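Local coordinates for SusD superfamily protein (PDB 3MCX) that is of unknown function but, as a SusD-family protein of the Bacteroides outer membrane, probably helps to capture glycans at the cell surface, at residues K148-T158 with P167-Q178; F134-T145 with S209-E217. All coordinates share one frame; numbering follows the deposited sequence.

Contact 1: residues K148-T158 with P167-Q178; sequences KGASLGVPIET and PSRSTVAQCYEQ. With ZN (zinc ion), chain B.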
loop_
_atom_site.group_PDB
_atom_site.type_symbol
_atom_site.label_atom_id
_atom_site.label_comp_id
_atom_site.label_asym_id
_atom_site.label_seq_id
_atom_site.Cartn_x
_atom_site.Cartn_y
_atom_site.Cartn_z
ATOM N N LYS A 148 9.236 17.421 -8.943
ATOM C CA LYS A 148 8.950 16.766 -10.234
ATOM C C LYS A 148 9.865 15.553 -10.469
ATOM O O LYS A 148 10.324 15.302 -11.567
ATOM C CB LYS A 148 9.033 17.756 -11.387
ATOM C CG LYS A 148 8.002 18.930 -11.281
ATOM C CD LYS A 148 6.573 18.393 -11.521
ATOM C CE LYS A 148 5.486 19.508 -11.503
ATOM N NZ LYS A 148 4.104 18.899 -11.471
ATOM N N GLY A 149 10.093 14.799 -9.404
ATOM C CA GLY A 149 10.900 13.593 -9.469
ATOM C C GLY A 149 12.348 13.780 -9.834
ATOM O O GLY A 149 12.984 12.853 -10.349
ATOM N N ALA A 150 12.913 14.957 -9.586
ATOM C CA ALA A 150 14.289 15.228 -9.969
ATOM C C ALA A 150 15.330 14.399 -9.218
ATOM O O ALA A 150 16.368 14.057 -9.791
ATOM C CB ALA A 150 14.624 16.723 -9.815
ATOM N N SER A 151 15.037 14.080 -7.965
ATOM C CA SER A 151 16.002 13.398 -7.103
ATOM C C SER A 151 16.113 11.908 -7.467
ATOM O O SER A 151 15.348 11.405 -8.298
ATOM C CB SER A 151 15.577 13.586 -5.646
ATOM O OG SER A 151 14.472 12.823 -5.321
ATOM N N LEU A 152 17.054 11.199 -6.839
ATOM C CA LEU A 152 17.295 9.789 -7.202
ATOM C C LEU A 152 16.217 8.826 -6.750
ATOM O O LEU A 152 15.745 8.889 -5.608
ATOM C CB LEU A 152 18.661 9.323 -6.678
ATOM C CG LEU A 152 19.894 10.002 -7.281
ATOM C CD1 LEU A 152 21.167 9.457 -6.619
ATOM C CD2 LEU A 152 19.948 9.834 -8.801
ATOM N N GLY A 153 15.849 7.936 -7.672
ATOM C CA GLY A 153 14.928 6.873 -7.420
ATOM C C GLY A 153 15.709 5.589 -7.190
ATOM O O GLY A 153 16.560 5.533 -6.285
ATOM N N VAL A 154 15.431 4.561 -7.978
ATOM C CA VAL A 154 16.115 3.283 -7.876
ATOM C C VAL A 154 16.555 2.810 -9.255
ATOM O O VAL A 154 16.186 3.414 -10.277
ATOM C CB VAL A 154 15.239 2.236 -7.213
ATOM C CG1 VAL A 154 14.804 2.666 -5.807
ATOM C CG2 VAL A 154 13.992 1.936 -8.079
ATOM N N PRO A 155 17.349 1.738 -9.334
ATOM C CA PRO A 155 17.702 1.208 -10.639
ATOM C C PRO A 155 16.512 0.612 -11.398
ATOM O O PRO A 155 15.630 -0.032 -10.833
ATOM C CB PRO A 155 18.755 0.130 -10.318
ATOM C CG PRO A 155 19.374 0.620 -9.050
ATOM C CD PRO A 155 18.217 1.174 -8.284
ATOM N N ILE A 156 16.511 0.851 -12.692
ATOM C CA ILE A 156 15.464 0.366 -13.570
ATOM C C ILE A 156 15.961 -0.811 -14.386
ATOM O O ILE A 156 16.914 -0.713 -15.186
ATOM C CB ILE A 156 14.959 1.484 -14.521
ATOM C CG1 ILE A 156 14.374 2.619 -13.695
ATOM C CG2 ILE A 156 13.902 0.921 -15.516
ATOM C CD1 ILE A 156 13.930 3.819 -14.538
ATOM N N GLU A 157 15.265 -1.944 -14.200
ATOM C CA GLU A 157 15.497 -3.156 -15.028
ATOM C C GLU A 157 14.273 -3.532 -15.860
ATOM O O GLU A 157 13.213 -3.795 -15.315
ATOM C CB GLU A 157 15.864 -4.342 -14.137
ATOM C CG GLU A 157 17.154 -4.133 -13.384
ATOM C CD GLU A 157 17.590 -5.361 -12.562
ATOM O OE1 GLU A 157 16.976 -6.448 -12.729
ATOM O OE2 GLU A 157 18.563 -5.237 -11.777
ATOM N N THR A 158 14.426 -3.581 -17.178
ATOM C CA THR A 158 13.318 -3.952 -18.076
ATOM C C THR A 158 13.677 -5.105 -19.029
ATOM O O THR A 158 12.961 -5.384 -20.000
ATOM C CB THR A 158 12.796 -2.736 -18.865
ATOM O OG1 THR A 158 13.838 -2.207 -19.684
ATOM C CG2 THR A 158 12.235 -1.633 -17.918
ATOM N N PRO A 167 24.270 -1.134 -12.671
ATOM C CA PRO A 167 23.512 0.052 -13.077
ATOM C C PRO A 167 23.562 1.173 -12.068
ATOM O O PRO A 167 24.182 1.066 -10.978
ATOM C CB PRO A 167 22.076 -0.467 -13.223
ATOM C CG PRO A 167 22.214 -1.991 -13.251
ATOM C CD PRO A 167 23.348 -2.211 -12.275
ATOM N N SER A 168 22.933 2.268 -12.443
ATOM C CA SER A 168 22.896 3.374 -11.542
ATOM C C SER A 168 21.451 3.567 -11.177
ATOM O O SER A 168 20.540 3.021 -11.805
ATOM C CB SER A 168 23.481 4.604 -12.192
ATOM O OG SER A 168 24.815 4.312 -12.556
ATOM N N ARG A 169 21.231 4.323 -10.113
ATOM C CA ARG A 169 19.879 4.729 -9.769
ATOM C C ARG A 169 19.392 5.704 -10.845
ATOM O O ARG A 169 20.106 6.612 -11.230
ATOM C CB ARG A 169 19.863 5.440 -8.435
ATOM C CG ARG A 169 20.296 4.543 -7.280
ATOM C CD ARG A 169 20.477 5.324 -6.017
ATOM N NE ARG A 169 19.200 5.814 -5.514
ATOM C CZ ARG A 169 19.038 6.607 -4.451
ATOM N NH1 ARG A 169 20.073 7.008 -3.711
ATOM N NH2 ARG A 169 17.826 6.978 -4.110
ATOM N N SER A 170 18.200 5.472 -11.337
ATOM C CA SER A 170 17.513 6.430 -12.220
ATOM C C SER A 170 16.861 7.469 -11.333
ATOM O O SER A 170 16.795 7.267 -10.112
ATOM C CB SER A 170 16.510 5.695 -13.113
ATOM O OG SER A 170 17.177 4.980 -14.150
ATOM N N THR A 171 16.393 8.573 -11.910
ATOM C CA THR A 171 15.664 9.550 -11.087
ATOM C C THR A 171 14.287 9.049 -10.731
ATOM O O THR A 171 13.743 8.145 -11.389
ATOM C CB THR A 171 15.526 10.919 -11.784
ATOM O OG1 THR A 171 14.614 10.793 -12.903
ATOM C CG2 THR A 171 16.884 11.473 -12.237
ATOM N N VAL A 172 13.685 9.644 -9.702
ATOM C CA VAL A 172 12.307 9.338 -9.367
ATOM C C VAL A 172 11.381 9.509 -10.574
ATOM O O VAL A 172 10.538 8.660 -10.852
ATOM C CB VAL A 172 11.855 10.197 -8.160
ATOM C CG1 VAL A 172 10.357 10.125 -7.942
ATOM C CG2 VAL A 172 12.619 9.719 -6.849
ATOM N N ALA A 173 11.564 10.583 -11.341
ATOM C CA ALA A 173 10.703 10.797 -12.518
ATOM C C ALA A 173 10.913 9.701 -13.580
ATOM O O ALA A 173 9.942 9.247 -14.182
ATOM C CB ALA A 173 10.943 12.175 -13.121
ATOM N N GLN A 174 12.156 9.283 -13.823
ATOM C CA GLN A 174 12.422 8.220 -14.768
ATOM C C GLN A 174 11.757 6.925 -14.328
ATOM O O GLN A 174 11.182 6.182 -15.134
ATOM C CB GLN A 174 13.923 8.034 -14.917
ATOM C CG GLN A 174 14.597 9.121 -15.749
ATOM C CD GLN A 174 16.109 9.012 -15.761
ATOM O OE1 GLN A 174 16.720 8.630 -14.750
ATOM N NE2 GLN A 174 16.722 9.361 -16.880
ATOM N N CYS A 175 11.774 6.691 -13.023
ATOM C CA CYS A 175 11.114 5.517 -12.469
ATOM C C CYS A 175 9.612 5.591 -12.674
ATOM O O CYS A 175 8.997 4.631 -13.135
ATOM C CB CYS A 175 11.480 5.348 -10.990
ATOM S SG CYS A 175 13.196 4.856 -10.739
ATOM N N TYR A 176 9.001 6.722 -12.327
ATOM C CA TYR A 176 7.554 6.861 -12.560
ATOM C C TYR A 176 7.173 6.713 -14.047
ATOM O O TYR A 176 6.144 6.132 -14.374
ATOM C CB TYR A 176 7.002 8.170 -11.986
ATOM C CG TYR A 176 6.574 8.151 -10.532
ATOM C CD1 TYR A 176 7.487 8.266 -9.496
ATOM C CD2 TYR A 176 5.237 8.086 -10.206
ATOM C CE1 TYR A 176 7.074 8.282 -8.165
ATOM C CE2 TYR A 176 4.816 8.101 -8.881
ATOM C CZ TYR A 176 5.739 8.231 -7.873
ATOM O OH TYR A 176 5.298 8.269 -6.562
ATOM N N GLU A 177 7.991 7.245 -14.938
ATOM C CA GLU A 177 7.733 7.079 -16.390
ATOM C C GLU A 177 7.650 5.598 -16.732
ATOM O O GLU A 177 6.769 5.175 -17.465
ATOM C CB GLU A 177 8.814 7.693 -17.232
ATOM C CG GLU A 177 8.783 9.169 -17.320
ATOM C CD GLU A 177 9.943 9.674 -18.164
ATOM O OE1 GLU A 177 10.971 8.939 -18.313
ATOM O OE2 GLU A 177 9.809 10.799 -18.707
ATOM N N GLN A 178 8.559 4.808 -16.175
ATOM C CA GLN A 178 8.560 3.359 -16.483
ATOM C C GLN A 178 7.358 2.650 -15.859
ATOM O O GLN A 178 6.777 1.760 -16.520
ATOM C CB GLN A 178 9.875 2.716 -16.032
ATOM C CG GLN A 178 10.046 1.278 -16.463
ATOM C CD GLN A 178 10.134 1.132 -17.950
ATOM O OE1 GLN A 178 11.003 1.724 -18.600
ATOM N NE2 GLN A 178 9.239 0.323 -18.518
HETATM ZN ZN ZN B . 12.469 9.418 -19.408
HETATM O O HOH W 1 18.540 2.689 -13.751
HETATM O O HOH W 2 13.447 7.793 -18.792
#
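Arg169 turns its guanidinium side-on to the carbonyl of Gly153, and both NE (2.8 Å) and NH2 (2.9 Å) donate to that one Gly153 O, which lies in the guanidinium plane. Leu152 CB sits 3.5 Å above the centre of one face of the same group. The grip depends on a bend at chi3 (69°), which folds the arginine back over the 148-158 loop, while Gln473 and Asn475 take further N-H groups. Cut back to an alanine, this position is likely to leave the Gly153 carbonyl without its two donors and Leu152 CB, Gln473 and Asn475 without their partner. The glycines suit the tight side: a side chain on Gly153 would run into Cys175 SG, and one on Gly149 into Ala173 N. Thr171 and Gln174 form a capping box at the start of helix 172-186, each side chain accepting from the other's backbone N. The loop supplies acceptors for the next two amides: Ser151 O takes Val172 N at 2.8 Å, nearly straight (170°), and Gly149 O takes Ala173 N. Ile156 CD1 presses on Ser170 CB at 3.5 Å, and a water joins Ile156 N, Ser168 O and Ser170 OG. Toward solvent the fit slackens: Thr158 offers only its methyl CG2 to the Gln178 amide, whose NE2 bonds to Asp182. Beyond the contact, exposed Glu177 OE1 binds a zinc ion (1.9 Å) that also holds a water.

Contact 2: residues F134-T145 with S209-E217; sequences FNLTRLFGMPYT and SRVYLNMGE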
loop_
_atom_site.group_PDB
_atom_site.type_symbol
_atom_site.label_atom_id
_atom_site.label_comp_id
_atom_site.label_asym_id
_atom_site.label_seq_id
_atom_site.Cartn_x
_atom_site.Cartn_y
_atom_site.Cartn_z
ATOM N N PHE A 134 7.270 0.971 -8.738
ATOM C CA PHE A 134 6.596 2.026 -7.976
ATOM C C PHE A 134 6.850 1.864 -6.475
ATOM O O PHE A 134 7.187 2.820 -5.779
ATOM C CB PHE A 134 5.092 1.994 -8.294
ATOM C CG PHE A 134 4.254 2.985 -7.536
ATOM C CD1 PHE A 134 4.439 4.335 -7.688
ATOM C CD2 PHE A 134 3.239 2.557 -6.708
ATOM C CE1 PHE A 134 3.621 5.240 -7.036
ATOM C CE2 PHE A 134 2.433 3.465 -6.035
ATOM C CZ PHE A 134 2.612 4.790 -6.213
ATOM N N ASN A 135 6.661 0.642 -5.976
ATOM C CA ASN A 135 6.885 0.348 -4.559
ATOM C C ASN A 135 8.298 0.661 -4.116
ATOM O O ASN A 135 8.513 1.272 -3.063
ATOM C CB ASN A 135 6.512 -1.105 -4.277
ATOM C CG ASN A 135 4.996 -1.329 -4.315
ATOM O OD1 ASN A 135 4.219 -0.457 -3.900
ATOM N ND2 ASN A 135 4.573 -2.508 -4.784
ATOM N N LEU A 136 9.296 0.256 -4.912
ATOM C CA LEU A 136 10.677 0.593 -4.574
ATOM C C LEU A 136 10.921 2.114 -4.574
ATOM O O LEU A 136 11.609 2.642 -3.721
ATOM C CB LEU A 136 11.651 -0.073 -5.537
ATOM C CG LEU A 136 11.817 -1.583 -5.334
ATOM C CD1 LEU A 136 12.324 -2.219 -6.610
ATOM C CD2 LEU A 136 12.749 -1.855 -4.158
ATOM N N THR A 137 10.378 2.784 -5.584
ATOM C CA THR A 137 10.637 4.181 -5.787
ATOM C C THR A 137 10.066 4.993 -4.617
ATOM O O THR A 137 10.669 5.973 -4.180
ATOM C CB THR A 137 10.085 4.666 -7.150
ATOM O OG1 THR A 137 10.684 3.901 -8.196
ATOM C CG2 THR A 137 10.362 6.147 -7.361
ATOM N N ARG A 138 8.896 4.614 -4.134
ATOM C CA ARG A 138 8.254 5.402 -3.106
ATOM C C ARG A 138 8.865 5.133 -1.729
ATOM O O ARG A 138 8.777 6.016 -0.887
ATOM C CB ARG A 138 6.730 5.202 -3.155
ATOM C CG ARG A 138 6.272 3.897 -2.696
ATOM C CD ARG A 138 4.857 3.553 -3.226
ATOM N NE ARG A 138 3.811 4.554 -3.108
ATOM C CZ ARG A 138 2.520 4.313 -2.769
ATOM N NH1 ARG A 138 2.108 3.111 -2.385
ATOM N NH2 ARG A 138 1.633 5.268 -2.839
ATOM N N LEU A 139 9.540 3.990 -1.523
ATOM C CA LEU A 139 10.268 3.741 -0.268
ATOM C C LEU A 139 11.632 4.394 -0.275
ATOM O O LEU A 139 12.041 4.964 0.741
ATOM C CB LEU A 139 10.458 2.233 -0.024
ATOM C CG LEU A 139 9.441 1.638 0.944
ATOM C CD1 LEU A 139 7.989 1.686 0.406
ATOM C CD2 LEU A 139 9.875 0.208 1.331
ATOM N N PHE A 140 12.362 4.286 -1.390
ATOM C CA PHE A 140 13.774 4.600 -1.415
ATOM C C PHE A 140 14.109 5.934 -2.089
ATOM O O PHE A 140 15.285 6.301 -2.213
ATOM C CB PHE A 140 14.537 3.428 -2.074
ATOM C CG PHE A 140 14.495 2.166 -1.238
ATOM C CD1 PHE A 140 15.364 2.026 -0.177
ATOM C CD2 PHE A 140 13.560 1.165 -1.490
ATOM C CE1 PHE A 140 15.340 0.881 0.643
ATOM C CE2 PHE A 140 13.514 0.011 -0.677
ATOM C CZ PHE A 140 14.407 -0.100 0.392
ATOM N N GLY A 141 13.057 6.669 -2.509
ATOM C CA GLY A 141 13.194 7.959 -3.203
ATOM C C GLY A 141 12.318 8.996 -2.534
ATOM O O GLY A 141 11.250 8.687 -2.002
HETATM N N MSE A 142 12.770 10.245 -2.565
HETATM C CA MSE A 142 11.949 11.348 -2.059
HETATM C C MSE A 142 10.692 11.482 -2.926
HETATM O O MSE A 142 10.700 11.131 -4.100
HETATM C CB MSE A 142 12.741 12.657 -2.082
HETATM C CG MSE A 142 13.929 12.677 -1.128
HETATM SE SE MSE A 142 13.523 12.522 0.743
HETATM C CE MSE A 142 12.591 14.209 1.066
ATOM N N PRO A 143 9.615 12.021 -2.354
ATOM C CA PRO A 143 8.360 12.098 -3.080
ATOM C C PRO A 143 8.484 12.882 -4.387
ATOM O O PRO A 143 9.076 13.951 -4.441
ATOM C CB PRO A 143 7.410 12.819 -2.108
ATOM C CG PRO A 143 8.039 12.719 -0.809
ATOM C CD PRO A 143 9.484 12.506 -0.974
ATOM N N TYR A 144 7.881 12.281 -5.419
ATOM C CA TYR A 144 7.904 12.903 -6.747
ATOM C C TYR A 144 7.510 14.381 -6.693
ATOM O O TYR A 144 8.124 15.233 -7.339
ATOM C CB TYR A 144 6.978 12.142 -7.701
ATOM C CG TYR A 144 6.908 12.645 -9.121
ATOM C CD1 TYR A 144 6.193 13.785 -9.425
ATOM C CD2 TYR A 144 7.532 11.969 -10.162
ATOM C CE1 TYR A 144 6.114 14.278 -10.713
ATOM C CE2 TYR A 144 7.451 12.443 -11.462
ATOM C CZ TYR A 144 6.762 13.603 -11.722
ATOM O OH TYR A 144 6.658 14.114 -13.011
ATOM N N THR A 145 6.443 14.667 -5.955
ATOM C CA THR A 145 5.874 16.013 -5.974
ATOM C C THR A 145 6.701 17.058 -5.260
ATOM O O THR A 145 6.420 18.250 -5.359
ATOM C CB THR A 145 4.432 16.011 -5.408
ATOM O OG1 THR A 145 4.412 15.313 -4.168
ATOM C CG2 THR A 145 3.470 15.325 -6.378
ATOM N N SER A 209 -4.461 5.217 -11.027
ATOM C CA SER A 209 -4.973 6.406 -10.315
ATOM C C SER A 209 -4.114 6.744 -9.107
ATOM O O SER A 209 -3.866 7.930 -8.835
ATOM C CB SER A 209 -6.468 6.319 -9.956
ATOM O OG SER A 209 -6.721 5.462 -8.858
ATOM N N ARG A 210 -3.647 5.726 -8.387
ATOM C CA ARG A 210 -2.752 5.923 -7.271
ATOM C C ARG A 210 -1.427 6.485 -7.730
ATOM O O ARG A 210 -0.897 7.391 -7.116
ATOM C CB ARG A 210 -2.565 4.585 -6.550
ATOM C CG ARG A 210 -1.604 4.643 -5.354
ATOM C CD ARG A 210 -1.278 3.277 -4.811
ATOM N NE ARG A 210 -2.412 2.612 -4.188
ATOM C CZ ARG A 210 -2.407 1.345 -3.775
ATOM N NH1 ARG A 210 -1.352 0.579 -3.965
ATOM N NH2 ARG A 210 -3.462 0.847 -3.160
ATOM N N VAL A 211 -0.853 5.880 -8.777
ATOM C CA VAL A 211 0.429 6.351 -9.288
ATOM C C VAL A 211 0.374 7.820 -9.743
ATOM O O VAL A 211 1.194 8.661 -9.326
ATOM C CB VAL A 211 0.959 5.404 -10.415
ATOM C CG1 VAL A 211 2.194 5.970 -11.090
ATOM C CG2 VAL A 211 1.196 4.013 -9.853
ATOM N N TYR A 212 -0.575 8.124 -10.621
ATOM C CA TYR A 212 -0.716 9.491 -11.139
ATOM C C TYR A 212 -0.967 10.498 -10.012
ATOM O O TYR A 212 -0.436 11.610 -10.018
ATOM C CB TYR A 212 -1.853 9.529 -12.138
ATOM C CG TYR A 212 -1.564 8.993 -13.529
ATOM C CD1 TYR A 212 -0.430 9.381 -14.243
ATOM C CD2 TYR A 212 -2.467 8.114 -14.152
ATOM C CE1 TYR A 212 -0.205 8.915 -15.549
ATOM C CE2 TYR A 212 -2.250 7.663 -15.450
ATOM C CZ TYR A 212 -1.123 8.047 -16.138
ATOM O OH TYR A 212 -0.921 7.593 -17.436
ATOM N N LEU A 213 -1.790 10.135 -9.038
ATOM C CA LEU A 213 -2.104 11.047 -7.929
ATOM C C LEU A 213 -0.802 11.438 -7.204
ATOM O O LEU A 213 -0.587 12.604 -6.884
ATOM C CB LEU A 213 -3.118 10.402 -6.949
ATOM C CG LEU A 213 -3.633 11.285 -5.807
ATOM C CD1 LEU A 213 -4.333 12.585 -6.255
ATOM C CD2 LEU A 213 -4.540 10.432 -4.906
ATOM N N ASN A 214 0.070 10.468 -6.965
ATOM C CA ASN A 214 1.345 10.705 -6.240
ATOM C C ASN A 214 2.386 11.385 -7.129
ATOM O O ASN A 214 3.408 11.855 -6.641
ATOM C CB ASN A 214 1.846 9.400 -5.612
ATOM C CG ASN A 214 1.102 9.075 -4.358
ATOM O OD1 ASN A 214 1.270 9.783 -3.346
ATOM N ND2 ASN A 214 0.218 8.064 -4.419
HETATM N N MSE A 215 2.100 11.502 -8.423
HETATM C CA MSE A 215 2.904 12.351 -9.314
HETATM C C MSE A 215 2.334 13.754 -9.412
HETATM O O MSE A 215 2.925 14.612 -10.109
HETATM C CB MSE A 215 2.895 11.832 -10.737
HETATM C CG MSE A 215 3.575 10.584 -10.966
HETATM SE SE MSE A 215 3.343 10.026 -12.821
HETATM C CE MSE A 215 4.306 10.906 -13.602
ATOM N N GLY A 216 1.178 14.012 -8.796
ATOM C CA GLY A 216 0.494 15.290 -8.960
ATOM C C GLY A 216 -0.076 15.473 -10.366
ATOM O O GLY A 216 -0.317 16.590 -10.811
ATOM N N GLU A 217 -0.236 14.361 -11.083
ATOM C CA GLU A 217 -0.860 14.326 -12.428
ATOM C C GLU A 217 -2.367 14.155 -12.238
ATOM O O GLU A 217 -2.950 13.063 -12.458
ATOM C CB GLU A 217 -0.297 13.195 -13.286
ATOM C CG GLU A 217 1.135 13.465 -13.750
ATOM C CD GLU A 217 1.242 14.430 -14.897
ATOM O OE1 GLU A 217 0.208 14.859 -15.495
ATOM O OE2 GLU A 217 2.403 14.768 -15.217
HETATM O O HOH W 3 4.570 15.565 -13.843
HETATM O O HOH W 4 4.626 12.578 -4.283
#
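Phe134 packs against Val211 in a buried helix-to-helix contact, where the end of helix 115-140 runs beside the end of helix 201-214, and the turns that follow both helices meet through Tyr144 and Met215. With the axes of segments 134-140 and 209-214 as much as 12.3 Å apart, it takes a long aromatic side chain to bridge the gap; Val211 CG2 meets its face in a CH-pi contact, 3.7 Å from the Phe134 ring centroid and only 3° off the normal. Arg138 CD lies over the opposite face. Arg138 and Arg210 bring like charges near each other, but each has its own acid, Glu419 and Glu358 respectively, which probably eases the repulsion. Helix 201-214 closes in a Schellman motif at Gly216, whose positive phi suits a residue without a side chain. A side chain there would crowd Thr145 CG2, 3.6 Å from Gly216 N. With CG anti to the backbone N (chi1 -179°), Tyr144 turns one ring face to selenomethionine Met215, whose CB is 4.2 Å from the ring centroid; Met215 SE lies above that face at a longer 5.2 Å, a Met-aromatic contact. Waters link Thr145 OG1 to Asn214 O and Tyr144 OH to Glu217 OE2.

In the fold
Contact 2 is the deeper of the two, its centre about 12 Å from that of the chain against about 20 Å for contact 1, which is only partly buried. Helix 115-140, one side of contact 2, also borders contact 1, where Thr137 touches Cys175, while Tyr176 of helix 172-186 meets Met215 and sets its ring edge-to-face with Tyr144. A probable hydrogen bond from Gly149 N to Tyr144 O ties the two contacts together where the chain passes from one to the other. Their chemistry follows their place. Between 148-158 and 167-178 direct hydrogen bonds, mostly to backbone carbonyls, do the joining; between 134-145 and 209-217 aromatic and aliphatic packing does, with waters as the polar links.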